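Local coordinates for ABC transporter substrate-binding protein (Bradyrhizobium japonicum, PDB 4I1D) that probably serves as the periplasmic substrate-binding component of an ABC transporter, perhaps for polyamines, and holds d-malate in its pocket, at residues V20-L23 with D24-K28. Numbering follows the deposited sequence.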
# COMPACT_ATOMS: atom_id res chain seq x y z
N VAL A 20 33.97 30.95 -16.60
CA VAL A 20 34.74 31.88 -17.42
C VAL A 20 34.90 33.24 -16.75
O VAL A 20 36.00 33.78 -16.66
CB VAL A 20 34.08 32.09 -18.78
CG1 VAL A 20 34.84 33.13 -19.57
CG2 VAL A 20 34.03 30.78 -19.54
N ALA A 21 33.78 33.77 -16.25
CA ALA A 21 33.73 35.11 -15.69
C ALA A 21 34.29 35.22 -14.29
O ALA A 21 34.90 36.23 -13.93
CB ALA A 21 32.29 35.62 -15.70
N ILE A 22 34.06 34.19 -13.47
CA ILE A 22 34.30 34.32 -12.03
C ILE A 22 35.24 33.30 -11.40
O ILE A 22 36.21 33.69 -10.74
CB ILE A 22 32.98 34.35 -11.26
CG1 ILE A 22 32.19 35.61 -11.62
CG2 ILE A 22 33.25 34.29 -9.77
CD1 ILE A 22 30.88 35.72 -10.94
N LEU A 23 34.97 32.01 -11.58
CA LEU A 23 35.76 30.98 -10.92
C LEU A 23 37.23 30.97 -11.38
O LEU A 23 38.13 31.10 -10.56
CB LEU A 23 35.11 29.60 -11.10
CG LEU A 23 33.64 29.57 -10.69
CD1 LEU A 23 33.05 28.16 -10.82
CD2 LEU A 23 33.47 30.10 -9.28
N ASP A 24 37.47 30.84 -12.68
CA ASP A 24 38.84 30.81 -13.20
C ASP A 24 39.65 32.05 -12.83
O ASP A 24 40.78 31.94 -12.34
CB ASP A 24 38.87 30.60 -14.72
CG ASP A 24 38.71 29.15 -15.11
OD1 ASP A 24 38.70 28.28 -14.21
OD2 ASP A 24 38.62 28.87 -16.33
N PRO A 25 39.10 33.25 -13.07
CA PRO A 25 39.88 34.44 -12.71
C PRO A 25 40.13 34.52 -11.19
O PRO A 25 41.23 34.89 -10.78
CB PRO A 25 39.01 35.61 -13.18
CG PRO A 25 38.06 35.00 -14.21
CD PRO A 25 37.82 33.60 -13.72
N SER A 26 39.14 34.17 -10.38
CA SER A 26 39.31 34.16 -8.93
C SER A 26 40.35 33.14 -8.46
O SER A 26 41.18 33.44 -7.61
CB SER A 26 37.97 33.87 -8.25
OG SER A 26 37.08 34.96 -8.40
N ALA A 27 40.30 31.93 -9.01
CA ALA A 27 41.27 30.90 -8.67
C ALA A 27 42.69 31.34 -9.05
O ALA A 27 43.66 31.06 -8.34
CB ALA A 27 40.91 29.59 -9.35
N LYS A 28 42.80 32.02 -10.18
CA LYS A 28 44.10 32.52 -10.64
C LYS A 28 44.60 33.62 -9.71
O LYS A 28 45.74 33.59 -9.27
CB LYS A 28 44.01 33.01 -12.09
CG LYS A 28 45.36 33.38 -12.70
CD LYS A 28 45.28 33.59 -14.21
CE LYS A 28 46.68 33.79 -14.80
NZ LYS A 28 46.67 34.02 -16.28
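Ser26 and Pro25 meet the carbonyls of the preceding turn in a local, within-helix contact at a proline kink of helix 12-30, well away from the malate pocket. Pro25 has no N-H to give, and its ring instead lies against the carbonyl oxygens of the turn before: CG lies 3.4 Å from Ala21 O, and CD lies 3.4 Å from Ile22 O. The chain widens here into a pi-type turn over 20-23. Regular i to i+4 bonding resumes at once, with Ser26 N to Ile22 O at 3.0 Å and Ala27 N to Leu23 O at 2.8 Å. Ser26 also turns its hydroxyl back along the helix; with OG beside its own backbone N (chi1 -69°), it donates to Ile22 O over 2.8 Å. That carbonyl is thus gripped twice, OG and N reaching it from opposite faces of its plane. Helix 12-30 is the crossover of a right-handed beta-alpha-beta unit between parallel strands 4-9 and 33-38, part of the periplasmic binding protein fold. With an alanine at Ser26, Ile22 O would probably be left with the backbone N-H as its one donor here, and the hold across the kink would weaken. Helix 242-252 packs against Leu23 and Ser26 through Phe248, while His257 of helix 255-260 touches Pro25 and Ser26.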